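Local atomic coordinates of conserved hypothetical protein (Streptococcus pneumoniae, PDB entry 2GK4), a protein that probably joins phosphopantothenate to cysteine in coenzyme A biosynthesis, as phosphopantothenate-cysteine ligases of the same flavoprotein family do. Residues E37-L40 with E45-L48; K33-T38 with E221-K226; K5-S10 with Q79-D84; I49-A54 with H90-S95. All blocks are in the same frame, centred on the assembly; numbering follows the deposited sequence. Where two conformers were deposited one is given.

Contact 1 (E37-L40 with E45-L48); sequences ETLL and EVCL
In Val46 a chi1 of 178° sets CG1 anti to the backbone N and leaves CG2 beside that nitrogen, and it is CG2 that meets Leu39 and Leu40. In Leu40 the CG lies anti to the carbonyl carbon (chi1 -73°), so that a CA–CB bond not aimed at the strand still ends with a methyl close to it: CD2 comes to 3.8 Å from CG2 of Val46 and to 4.0 Å from CB of the same valine. The two side chains cross at about a right angle. Leu39 works differently. Its CA–CB bond points toward the strand, and the first carbon makes the touch, CB standing 3.8 Å from Val46 CG2. One valine methyl therefore packs against two consecutive helix residues, an entirely apolar meeting of buried groups. The backbones draw together at Leu40 and Glu45, whose CA atoms are 6.6 Å apart. This is the short connection from helix 30-41 into strand 45-50 within a beta-alpha-beta crossover: the strand is parallel to its neighbour 5-9, and the order 63-67, 45-50, 5-9, 87-90, 156-163, 186-191 is that of a Rossmann fold. Val46 also touches Val8 and Leu63 on the strands flanking its own, which places its methyls on the face of the sheet covered by helix 30-41. Cys47 lies on the other face, against Leu7 and Tyr85. Beyond its CB, Leu39 continues to Ile6 of the sheet and to Leu224 and Ile227 of helix 216-228, while Leu40 covers Leu63 and His60.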
loop_
_atom_site.group_PDB
_atom_site.type_symbol
_atom_site.label_atom_id
_atom_site.label_comp_id
_atom_site.label_asym_id
_atom_site.label_seq_id
_atom_site.Cartn_x
_atom_site.Cartn_y
_atom_site.Cartn_z
ATOM N N GLU A 37 -17.872 -16.532 1.374
ATOM C CA GLU A 37 -19.340 -16.471 1.138
ATOM C C GLU A 37 -19.939 -17.847 0.886
ATOM O O GLU A 37 -20.990 -18.187 1.421
ATOM C CB GLU A 37 -19.641 -15.591 -0.067
ATOM C CG GLU A 37 -19.311 -14.144 0.181
ATOM C CD GLU A 37 -19.367 -13.299 -1.085
ATOM O OE1 GLU A 37 -19.355 -13.836 -2.234
ATOM O OE2 GLU A 37 -19.391 -12.072 -0.924
ATOM N N THR A 38 -19.249 -18.638 0.068
ATOM C CA THR A 38 -19.714 -19.981 -0.265
ATOM C C THR A 38 -19.815 -20.842 0.974
ATOM O O THR A 38 -20.842 -21.528 1.180
ATOM C CB THR A 38 -18.839 -20.633 -1.349
ATOM O OG1 THR A 38 -18.890 -19.804 -2.516
ATOM C CG2 THR A 38 -19.356 -22.026 -1.715
ATOM N N LEU A 39 -18.784 -20.786 1.824
ATOM C CA LEU A 39 -18.792 -21.599 3.053
ATOM C C LEU A 39 -19.874 -21.135 4.029
ATOM O O LEU A 39 -20.613 -21.954 4.610
ATOM C CB LEU A 39 -17.404 -21.575 3.712
ATOM C CG LEU A 39 -16.332 -22.197 2.810
ATOM C CD1 LEU A 39 -14.962 -21.804 3.322
ATOM C CD2 LEU A 39 -16.491 -23.716 2.728
ATOM N N LEU A 40 -19.993 -19.826 4.182
ATOM C CA LEU A 40 -20.987 -19.280 5.124
ATOM C C LEU A 40 -22.393 -19.701 4.701
ATOM O O LEU A 40 -23.230 -20.139 5.542
ATOM C CB LEU A 40 -20.890 -17.746 5.141
ATOM C CG LEU A 40 -19.626 -17.233 5.865
ATOM C CD1 LEU A 40 -19.442 -15.722 5.650
ATOM C CD2 LEU A 40 -19.615 -17.649 7.363
ATOM N N GLU A 45 -18.952 -22.277 10.097
ATOM C CA GLU A 45 -18.378 -21.224 10.906
ATOM C C GLU A 45 -17.017 -20.918 10.278
ATOM O O GLU A 45 -16.237 -21.846 10.011
ATOM C CB GLU A 45 -18.209 -21.713 12.345
ATOM C CG GLU A 45 -17.513 -20.705 13.253
ATOM C CD GLU A 45 -17.426 -21.208 14.697
ATOM O OE1 GLU A 45 -16.511 -20.743 15.435
ATOM O OE2 GLU A 45 -18.253 -22.090 15.061
ATOM N N VAL A 46 -16.785 -19.650 9.950
ATOM C CA VAL A 46 -15.538 -19.245 9.274
ATOM C C VAL A 46 -14.867 -18.136 10.059
ATOM O O VAL A 46 -15.520 -17.184 10.476
ATOM C CB VAL A 46 -15.792 -18.711 7.837
ATOM C CG1 VAL A 46 -14.450 -18.250 7.177
ATOM C CG2 VAL A 46 -16.499 -19.765 6.976
ATOM N N CYS A 47 -13.552 -18.239 10.226
ATOM C CA CYS A 47 -12.776 -17.134 10.742
ATOM C C CYS A 47 -11.894 -16.654 9.594
ATOM O O CYS A 47 -11.116 -17.449 9.017
ATOM C CB CYS A 47 -11.932 -17.585 11.933
ATOM S SG CYS A 47 -10.693 -16.318 12.412
ATOM N N LEU A 48 -12.074 -15.398 9.199
ATOM C CA LEU A 48 -11.317 -14.852 8.069
ATOM C C LEU A 48 -10.216 -13.931 8.554
ATOM O O LEU A 48 -10.499 -12.912 9.199
ATOM C CB LEU A 48 -12.251 -14.045 7.143
ATOM C CG LEU A 48 -11.567 -13.332 5.967
ATOM C CD1 LEU A 48 -10.936 -14.332 4.978
ATOM C CD2 LEU A 48 -12.540 -12.378 5.232
#

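Contact 2 (K33-T38 with E221-K226); sequences KIITET and ELLLEK
Ile35 and Thr38 of helix 30-41 meet Leu223 and Leu224 of helix 216-228, two neighbouring helices in one outer layer of the alpha-beta-alpha sandwich with a Rossmann-like sheet at its centre. Along 221-226, Glu221 comes first: its CA is 7.2 Å from that of Thr38, but its CA–CB bond points away from helix 30-41. Leu222 turns to Phe204 of the sheet. Leu223 supplies the deeper touch, with CD1 at 3.6 Å from Ile35 CD1 and at 3.9 Å from Ile35 CG1, the two side chains crossing at a slant. The same leucine also lies on Leu186, Ile188 and Phe204, so the Ile35 pair is the inner part of the interface, next to the sheet. Leu224 follows with CG anti to the backbone N (chi1 176°), which helps bring its CD2 to 4.0 Å from Thr38 CG2; its CB, fixed close to the backbone, is near that methyl in any case. Farther along, Lys226 leads off to a salt bridge with Glu206. Thr38 faces two ways: its methyl serves the neighbouring helix and its hydroxyl serves its own. OG1 donates to Ile34 O at 2.8 Å from a position 37° out of the carbonyl plane, while Thr38 N reaches the same oxygen from the opposite face at 2.9 Å.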
loop_
_atom_site.group_PDB
_atom_site.type_symbol
_atom_site.label_atom_id
_atom_site.label_comp_id
_atom_site.label_asym_id
_atom_site.label_seq_id
_atom_site.Cartn_x
_atom_site.Cartn_y
_atom_site.Cartn_z
ATOM N N LYS A 33 -12.858 -13.873 -0.731
ATOM C CA LYS A 33 -14.203 -13.407 -0.421
ATOM C C LYS A 33 -15.252 -14.395 -0.909
ATOM O O LYS A 33 -16.156 -14.749 -0.157
ATOM C CB LYS A 33 -14.439 -12.011 -1.027
ATOM C CG LYS A 33 -15.891 -11.507 -0.890
ATOM C CD LYS A 33 -15.989 -10.117 -1.485
ATOM C CE LYS A 33 -17.351 -9.530 -1.273
ATOM N NZ LYS A 33 -18.317 -10.120 -2.257
ATOM N N ILE A 34 -15.121 -14.874 -2.148
ATOM C CA ILE A 34 -16.134 -15.782 -2.725
ATOM C C ILE A 34 -16.111 -17.127 -2.006
ATOM O O ILE A 34 -17.166 -17.704 -1.707
ATOM C CB ILE A 34 -15.932 -15.982 -4.249
ATOM C CG1 ILE A 34 -16.129 -14.644 -5.002
ATOM C CG2 ILE A 34 -16.937 -17.018 -4.804
ATOM C CD1 ILE A 34 -15.759 -14.734 -6.495
ATOM N N ILE A 35 -14.916 -17.613 -1.684
ATOM C CA ILE A 35 -14.809 -18.867 -0.941
ATOM C C ILE A 35 -15.508 -18.745 0.407
ATOM O O ILE A 35 -16.292 -19.618 0.796
ATOM C CB ILE A 35 -13.332 -19.273 -0.794
ATOM C CG1 ILE A 35 -12.823 -19.695 -2.197
ATOM C CG2 ILE A 35 -13.181 -20.416 0.238
ATOM C CD1 ILE A 35 -11.255 -19.782 -2.264
ATOM N N THR A 36 -15.242 -17.639 1.091
ATOM C CA THR A 36 -15.826 -17.400 2.408
ATOM C C THR A 36 -17.348 -17.334 2.310
ATOM O O THR A 36 -18.033 -17.991 3.102
ATOM C CB THR A 36 -15.233 -16.134 3.068
ATOM O OG1 THR A 36 -13.807 -16.301 3.224
ATOM C CG2 THR A 36 -15.867 -15.880 4.463
ATOM N N GLU A 37 -17.872 -16.532 1.374
ATOM C CA GLU A 37 -19.340 -16.471 1.138
ATOM C C GLU A 37 -19.939 -17.847 0.886
ATOM O O GLU A 37 -20.990 -18.187 1.421
ATOM C CB GLU A 37 -19.641 -15.591 -0.067
ATOM C CG GLU A 37 -19.311 -14.144 0.181
ATOM C CD GLU A 37 -19.367 -13.299 -1.085
ATOM O OE1 GLU A 37 -19.355 -13.836 -2.234
ATOM O OE2 GLU A 37 -19.391 -12.072 -0.924
ATOM N N THR A 38 -19.249 -18.638 0.068
ATOM C CA THR A 38 -19.714 -19.981 -0.265
ATOM C C THR A 38 -19.815 -20.842 0.974
ATOM O O THR A 38 -20.842 -21.528 1.180
ATOM C CB THR A 38 -18.839 -20.633 -1.349
ATOM O OG1 THR A 38 -18.890 -19.804 -2.516
ATOM C CG2 THR A 38 -19.356 -22.026 -1.715
ATOM N N GLU A 221 -17.073 -23.740 -5.375
ATOM C CA GLU A 221 -17.999 -24.860 -5.342
ATOM C C GLU A 221 -17.270 -26.190 -5.106
ATOM O O GLU A 221 -17.691 -27.010 -4.291
ATOM C CB GLU A 221 -18.857 -24.863 -6.629
ATOM C CG GLU A 221 -19.765 -23.612 -6.728
ATOM C CD GLU A 221 -20.384 -23.354 -8.109
ATOM O OE1 GLU A 221 -19.950 -23.960 -9.111
ATOM O OE2 GLU A 221 -21.327 -22.529 -8.186
ATOM N N LEU A 222 -16.152 -26.374 -5.804
ATOM C CA LEU A 222 -15.313 -27.556 -5.661
ATOM C C LEU A 222 -14.665 -27.618 -4.271
ATOM O O LEU A 222 -14.637 -28.680 -3.628
ATOM C CB LEU A 222 -14.265 -27.634 -6.783
ATOM C CG LEU A 222 -13.410 -28.917 -6.782
ATOM C CD1 LEU A 222 -14.270 -30.168 -6.791
ATOM C CD2 LEU A 222 -12.435 -28.928 -7.962
ATOM N N LEU A 223 -14.150 -26.495 -3.780
ATOM C CA LEU A 223 -13.638 -26.481 -2.418
ATOM C C LEU A 223 -14.743 -26.869 -1.462
ATOM O O LEU A 223 -14.493 -27.626 -0.535
ATOM C CB LEU A 223 -13.106 -25.108 -2.018
ATOM C CG LEU A 223 -11.634 -24.870 -2.292
ATOM C CD1 LEU A 223 -11.349 -23.353 -2.168
ATOM C CD2 LEU A 223 -10.768 -25.674 -1.317
ATOM N N LEU A 224 -15.963 -26.366 -1.683
ATOM C CA LEU A 224 -17.077 -26.758 -0.801
ATOM C C LEU A 224 -17.267 -28.277 -0.797
ATOM O O LEU A 224 -17.385 -28.899 0.271
ATOM C CB LEU A 224 -18.375 -25.995 -1.137
ATOM C CG LEU A 224 -19.631 -26.407 -0.321
ATOM C CD1 LEU A 224 -19.447 -26.134 1.163
ATOM C CD2 LEU A 224 -20.885 -25.656 -0.837
ATOM N N GLU A 225 -17.263 -28.869 -1.989
ATOM C CA GLU A 225 -17.393 -30.311 -2.149
ATOM C C GLU A 225 -16.282 -31.077 -1.422
ATOM O O GLU A 225 -16.536 -32.081 -0.753
ATOM C CB GLU A 225 -17.407 -30.656 -3.647
ATOM C CG GLU A 225 -17.565 -32.135 -3.968
ATOM C CD GLU A 225 -17.252 -32.436 -5.424
ATOM O OE1 GLU A 225 -17.971 -31.900 -6.286
ATOM O OE2 GLU A 225 -16.299 -33.204 -5.699
ATOM N N LYS A 226 -15.046 -30.600 -1.552
ATOM C CA LYS A 226 -13.905 -31.269 -0.946
ATOM C C LYS A 226 -13.963 -31.173 0.566
ATOM O O LYS A 226 -13.634 -32.137 1.285
ATOM C CB LYS A 226 -12.605 -30.699 -1.509
ATOM C CG LYS A 226 -12.382 -31.137 -2.960
ATOM C CD LYS A 226 -11.066 -30.634 -3.492
ATOM C CE LYS A 226 -9.963 -31.663 -3.300
ATOM N NZ LYS A 226 -10.269 -32.974 -3.969
#

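Contact 3 (K5-S10 with Q79-D84); sequences KILVTS and QERVQD
The guanidinium of Arg81 is not what Leu7 meets: the arginine starts toward the strand, but its flat end leads away, where NE forms a salt bridge with Glu77. The touch falls to the aliphatic part, Arg81 CD lying 4.2 Å from Leu7 CD1. The other flat group, the amide of Gln83, is turned back to its own segment. In the conformer described NE2 donates to Glu80 O at 3.1 Å, with the acceptor only 10° out of the amide plane and the donor well above the carbonyl plane; as both residues were deposited in two conformers, this bond is less certain. Leu7 has CG anti to its backbone nitrogen (chi1 -175°), which directs the branch toward 79-84, and there CD2 packs at 3.8 Å on Val82 CG2. Leu7 crosses Arg81 and Val82 at about right angles, and Val82 goes on to Val148 and Trp151 of helix 145-151. Nearer the start of strand 5-9, the extended chain of Lys5 passes Asp84 O, with CD at 3.9 Å. A water donates to Asp84 O at 2.7 Å and is weakly held by Lys5 NZ at 3.3 Å; Asp84 OD1 is 6.9 Å from NZ, too far for a salt bridge. Helix 71-81 thus covers the face of strand 5-9 opposite Ile6 and Val8, as expected for the connection that carries a Rossmann fold from edge strand 63-67 back across 45-50 and 5-9 to 87-90.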
loop_
_atom_site.group_PDB
_atom_site.type_symbol
_atom_site.label_atom_id
_atom_site.label_comp_id
_atom_site.label_asym_id
_atom_site.label_seq_id
_atom_site.Cartn_x
_atom_site.Cartn_y
_atom_site.Cartn_z
ATOM N N LYS A 5 -14.822 -26.166 11.738
ATOM C CA LYS A 5 -14.647 -24.729 11.699
ATOM C C LYS A 5 -13.548 -24.453 10.685
ATOM O O LYS A 5 -12.532 -25.168 10.656
ATOM C CB LYS A 5 -14.210 -24.225 13.070
ATOM C CG LYS A 5 -15.255 -24.381 14.186
ATOM C CD LYS A 5 -14.706 -23.783 15.473
ATOM C CE LYS A 5 -15.678 -23.919 16.637
ATOM N NZ LYS A 5 -15.086 -23.321 17.877
ATOM N N ILE A 6 -13.762 -23.443 9.850
ATOM C CA ILE A 6 -12.845 -23.161 8.746
ATOM C C ILE A 6 -12.095 -21.847 8.960
ATOM O O ILE A 6 -12.704 -20.810 9.174
ATOM C CB ILE A 6 -13.605 -23.072 7.391
ATOM C CG1 ILE A 6 -14.711 -24.145 7.282
ATOM C CG2 ILE A 6 -12.623 -23.118 6.222
ATOM C CD1 ILE A 6 -14.235 -25.538 7.103
ATOM N N LEU A 7 -10.760 -21.901 8.866
ATOM C CA LEU A 7 -9.933 -20.722 8.917
ATOM C C LEU A 7 -9.549 -20.361 7.484
ATOM O O LEU A 7 -9.132 -21.211 6.698
ATOM C CB LEU A 7 -8.664 -21.026 9.757
ATOM C CG LEU A 7 -7.663 -19.904 10.081
ATOM C CD1 LEU A 7 -8.312 -18.774 10.908
ATOM C CD2 LEU A 7 -6.505 -20.543 10.835
ATOM N N VAL A 8 -9.742 -19.099 7.125
ATOM C CA VAL A 8 -9.479 -18.653 5.774
ATOM C C VAL A 8 -8.579 -17.448 5.841
ATOM O O VAL A 8 -8.732 -16.587 6.742
ATOM C CB VAL A 8 -10.811 -18.310 4.989
ATOM C CG1 VAL A 8 -10.492 -17.811 3.582
ATOM C CG2 VAL A 8 -11.809 -19.511 4.957
ATOM N N THR A 9 -7.611 -17.358 4.919
ATOM C CA THR A 9 -6.866 -16.114 4.792
ATOM C C THR A 9 -7.090 -15.515 3.411
ATOM O O THR A 9 -7.270 -16.243 2.405
ATOM C CB THR A 9 -5.321 -16.261 5.020
ATOM O OG1 THR A 9 -4.729 -16.950 3.902
ATOM C CG2 THR A 9 -4.993 -17.046 6.340
ATOM N N SER A 10 -7.114 -14.191 3.356
ATOM C CA SER A 10 -7.166 -13.523 2.061
ATOM C C SER A 10 -6.490 -12.158 2.081
ATOM O O SER A 10 -6.218 -11.583 3.141
ATOM C CB SER A 10 -8.636 -13.343 1.625
ATOM O OG SER A 10 -9.210 -12.252 2.341
ATOM N N GLN A 79 -0.319 -19.044 14.537
ATOM C CA GLN A 79 0.161 -19.788 15.700
ATOM C C GLN A 79 -0.912 -19.849 16.793
ATOM O O GLN A 79 -1.074 -20.881 17.468
ATOM C CB GLN A 79 1.448 -19.118 16.169
ATOM C CG GLN A 79 1.800 -19.227 17.567
ATOM C CD GLN A 79 3.015 -18.376 17.822
ATOM O OE1 GLN A 79 2.907 -17.168 18.124
ATOM N NE2 GLN A 79 4.190 -18.968 17.612
ATOM N N GLU A 80 -1.637 -18.746 16.962
ATOM C CA GLU A 80 -2.723 -18.661 17.931
ATOM C C GLU A 80 -3.976 -19.449 17.532
ATOM O O GLU A 80 -4.617 -20.046 18.392
ATOM C CB GLU A 80 -3.085 -17.191 18.216
ATOM C CG GLU A 80 -2.390 -16.612 19.456
ATOM C CD GLU A 80 -2.308 -15.072 19.506
ATOM O OE1 GLU A 80 -3.101 -14.367 18.839
ATOM O OE2 GLU A 80 -1.430 -14.560 20.238
ATOM N N ARG A 81 -4.332 -19.445 16.241
ATOM C CA ARG A 81 -5.631 -20.012 15.797
ATOM C C ARG A 81 -5.644 -21.402 15.200
ATOM O O ARG A 81 -6.671 -22.082 15.261
ATOM C CB ARG A 81 -6.344 -19.070 14.829
ATOM C CG ARG A 81 -6.660 -17.732 15.461
ATOM C CD ARG A 81 -7.452 -16.871 14.521
ATOM N NE ARG A 81 -7.318 -15.472 14.914
ATOM C CZ ARG A 81 -8.231 -14.804 15.607
ATOM N NH1 ARG A 81 -8.016 -13.536 15.927
ATOM N NH2 ARG A 81 -9.357 -15.404 15.980
ATOM N N VAL A 82 -4.534 -21.826 14.604
ATOM C CA VAL A 82 -4.596 -23.036 13.785
ATOM C C VAL A 82 -5.067 -24.253 14.582
ATOM O O VAL A 82 -5.775 -25.104 14.044
ATOM C CB VAL A 82 -3.287 -23.259 13.032
ATOM C CG1 VAL A 82 -3.127 -24.685 12.599
ATOM C CG2 VAL A 82 -3.252 -22.326 11.812
ATOM N N GLN A 83 -4.681 -24.320 15.854
ATOM C CA GLN A 83 -5.070 -25.432 16.731
ATOM C C GLN A 83 -6.594 -25.543 16.893
ATOM O O GLN A 83 -7.112 -26.595 17.274
ATOM C CB GLN A 83 -4.418 -25.257 18.109
ATOM C CG GLN A 83 -4.901 -23.992 18.842
ATOM C CD GLN A 83 -4.099 -23.636 20.076
ATOM O OE1 GLN A 83 -3.627 -24.515 20.805
ATOM N NE2 GLN A 83 -3.974 -22.328 20.342
ATOM N N ASP A 84 -7.304 -24.450 16.614
ATOM C CA ASP A 84 -8.734 -24.351 16.896
ATOM C C ASP A 84 -9.641 -24.620 15.695
ATOM O O ASP A 84 -10.880 -24.675 15.854
ATOM C CB ASP A 84 -9.055 -22.963 17.444
ATOM C CG ASP A 84 -8.545 -22.754 18.858
ATOM O OD1 ASP A 84 -8.435 -23.737 19.643
ATOM O OD2 ASP A 84 -8.242 -21.592 19.180
HETATM O O HOH W 1 -12.250 -24.974 18.140
#

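Contact 4 (I49-A54 with H90-S95); sequences ITTKRA and HSMAVS
From Thr51 to Ala54 the chain makes a type I beta turn, and the CA of Thr50, just before it, is 7.4 Å from that of Met92. Met92, present as selenomethionine, carries the contact with its terminal methyl. Its chain runs out straight, then bends at chi3 (-68°), which turns CE onto Ile49 O, the CA of Thr50 and the methyls of Ile49 and Thr51. Met92 CE is 3.5 Å from Ile49 O and 3.9 Å from Thr50 CA; its 3.8 Å approach to Ile49 CG2 holds for the conformer described and is less certain. Thr51 meets it tip to tip, CG2 at 3.8 Å from Met92 CE, while Thr51 OG1 is taken by Gly12 N. The partners lie at the C-terminal end of strand 45-50, one of the parallel strands of a Rossmann-like sheet, the edge where such folds usually bind nucleotides; a glycerol, probably from the crystallisation liquor, is hydrogen-bonded to Ser91 O. Thr9 and the following Ser10 tie both segments together: Thr9 OG1 bonds to Met92 N, Thr9 O to Ser91 OG, and Ser10 OG to Thr50 OG1. Farther along the turn, Arg53 donates through NH2 to His26 O and packs on Arg53 of the second subunit.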
loop_
_atom_site.group_PDB
_atom_site.type_symbol
_atom_site.label_atom_id
_atom_site.label_comp_id
_atom_site.label_asym_id
_atom_site.label_seq_id
_atom_site.Cartn_x
_atom_site.Cartn_y
_atom_site.Cartn_z
ATOM N N ILE A 49 -8.973 -14.296 8.253
ATOM C CA ILE A 49 -7.836 -13.424 8.477
ATOM C C ILE A 49 -7.615 -12.678 7.172
ATOM O O ILE A 49 -7.438 -13.293 6.102
ATOM C CB ILE A 49 -6.581 -14.239 8.849
ATOM C CG1 ILE A 49 -6.874 -15.124 10.067
ATOM C CG2 ILE A 49 -5.355 -13.315 9.061
ATOM C CD1 ILE A 49 -7.412 -14.370 11.284
ATOM N N THR A 50 -7.660 -11.357 7.250
ATOM C CA THR A 50 -7.593 -10.558 6.044
ATOM C C THR A 50 -6.879 -9.212 6.300
ATOM O O THR A 50 -6.258 -9.012 7.352
ATOM C CB THR A 50 -9.031 -10.468 5.428
ATOM O OG1 THR A 50 -8.994 -9.891 4.116
ATOM C CG2 THR A 50 -9.981 -9.675 6.388
ATOM N N THR A 51 -6.935 -8.315 5.325
ATOM C CA THR A 51 -6.056 -7.140 5.317
ATOM C C THR A 51 -6.886 -5.927 4.921
ATOM O O THR A 51 -8.067 -6.064 4.514
ATOM C CB THR A 51 -4.795 -7.363 4.409
ATOM O OG1 THR A 51 -5.186 -7.535 3.024
ATOM C CG2 THR A 51 -4.048 -8.588 4.844
ATOM N N LYS A 52 -6.307 -4.746 5.134
ATOM C CA LYS A 52 -7.023 -3.494 4.952
ATOM C C LYS A 52 -7.623 -3.307 3.556
ATOM O O LYS A 52 -8.788 -2.931 3.436
ATOM C CB LYS A 52 -6.119 -2.309 5.330
ATOM C CG LYS A 52 -6.903 -1.056 5.667
ATOM C CD LYS A 52 -7.796 -1.258 6.904
ATOM C CE LYS A 52 -8.096 0.074 7.584
ATOM N NZ LYS A 52 -8.399 -0.070 9.048
ATOM N N ARG A 53 -6.835 -3.585 2.522
ATOM C CA ARG A 53 -7.240 -3.391 1.129
ATOM C C ARG A 53 -8.061 -4.543 0.531
ATOM O O ARG A 53 -8.512 -4.469 -0.627
ATOM C CB ARG A 53 -5.989 -3.134 0.275
ATOM C CG ARG A 53 -5.094 -2.008 0.823
ATOM C CD ARG A 53 -3.644 -2.183 0.398
ATOM N NE ARG A 53 -3.407 -1.756 -0.979
ATOM C CZ ARG A 53 -3.562 -2.525 -2.058
ATOM N NH1 ARG A 53 -3.314 -2.018 -3.265
ATOM N NH2 ARG A 53 -3.958 -3.786 -1.943
ATOM N N ALA A 54 -8.253 -5.621 1.293
ATOM C CA ALA A 54 -8.991 -6.764 0.781
ATOM C C ALA A 54 -10.491 -6.501 0.687
ATOM O O ALA A 54 -11.051 -5.808 1.525
ATOM C CB ALA A 54 -8.749 -7.996 1.634
ATOM N N HIS A 90 -5.604 -21.156 2.779
ATOM C CA HIS A 90 -4.651 -20.064 2.791
ATOM C C HIS A 90 -4.566 -19.393 1.425
ATOM O O HIS A 90 -3.837 -19.865 0.527
ATOM C CB HIS A 90 -3.264 -20.554 3.246
ATOM C CG HIS A 90 -2.272 -19.440 3.355
ATOM N ND1 HIS A 90 -1.014 -19.489 2.789
ATOM C CD2 HIS A 90 -2.390 -18.215 3.915
ATOM C CE1 HIS A 90 -0.381 -18.355 3.045
ATOM N NE2 HIS A 90 -1.201 -17.563 3.717
ATOM N N SER A 91 -5.302 -18.302 1.250
ATOM C CA SER A 91 -5.251 -17.603 -0.024
ATOM C C SER A 91 -4.590 -16.233 -0.002
ATOM O O SER A 91 -4.438 -15.591 -1.066
ATOM C CB SER A 91 -6.650 -17.542 -0.659
ATOM O OG SER A 91 -7.382 -16.431 -0.189
HETATM N N MSE A 92 -4.222 -15.754 1.183
HETATM C CA MSE A 92 -3.553 -14.452 1.293
HETATM C C MSE A 92 -2.213 -14.487 0.529
HETATM O O MSE A 92 -1.521 -15.508 0.536
HETATM C CB MSE A 92 -3.294 -14.112 2.774
HETATM C CG MSE A 92 -2.673 -12.718 2.979
HETATM SE SE MSE A 92 -2.273 -12.450 4.864
HETATM C CE MSE A 92 -4.140 -12.373 5.539
ATOM N N ALA A 93 -1.862 -13.385 -0.129
ATOM C CA ALA A 93 -0.537 -13.224 -0.732
ATOM C C ALA A 93 0.400 -12.755 0.395
ATOM O O ALA A 93 0.256 -11.634 0.926
ATOM C CB ALA A 93 -0.588 -12.174 -1.837
ATOM N N VAL A 94 1.380 -13.586 0.718
ATOM C CA VAL A 94 2.244 -13.314 1.884
ATOM C C VAL A 94 3.583 -12.817 1.387
ATOM O O VAL A 94 4.208 -13.468 0.544
ATOM C CB VAL A 94 2.409 -14.604 2.738
ATOM C CG1 VAL A 94 3.373 -14.389 3.932
ATOM C CG2 VAL A 94 1.045 -15.041 3.239
ATOM N N SER A 95 4.018 -11.670 1.901
ATOM C CA SER A 95 5.312 -11.091 1.526
ATOM C C SER A 95 6.436 -12.103 1.688
ATOM O O SER A 95 6.519 -12.799 2.715
ATOM C CB SER A 95 5.602 -9.842 2.365
ATOM O OG SER A 95 4.603 -8.885 2.112
#

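From the N terminus, segment 5-10 opens contact 3 and 33-38 opens contact 2. Contact 1 starts from that same helix and closes a short loop at 45-48, nested inside contact 3. Segment 49-54 then opens contact 4, in series with contact 1 on the same strand. Contact 3 closes at 79-84 before contact 4 does at 90-95, so these two cross. Contact 2 closes last, at 221-226; it crosses contact 3 and encloses contact 4. Helix 30-41 is thereby tied to strand 45-50 and to the C-terminal helix, helix 71-81 to the other face of strand 5-9, and the loop after strand 87-90 to the end of strand 45-50. Thr36 CG2 packs 3.9 Å from Val46 CG1, joining contacts 1 and 2.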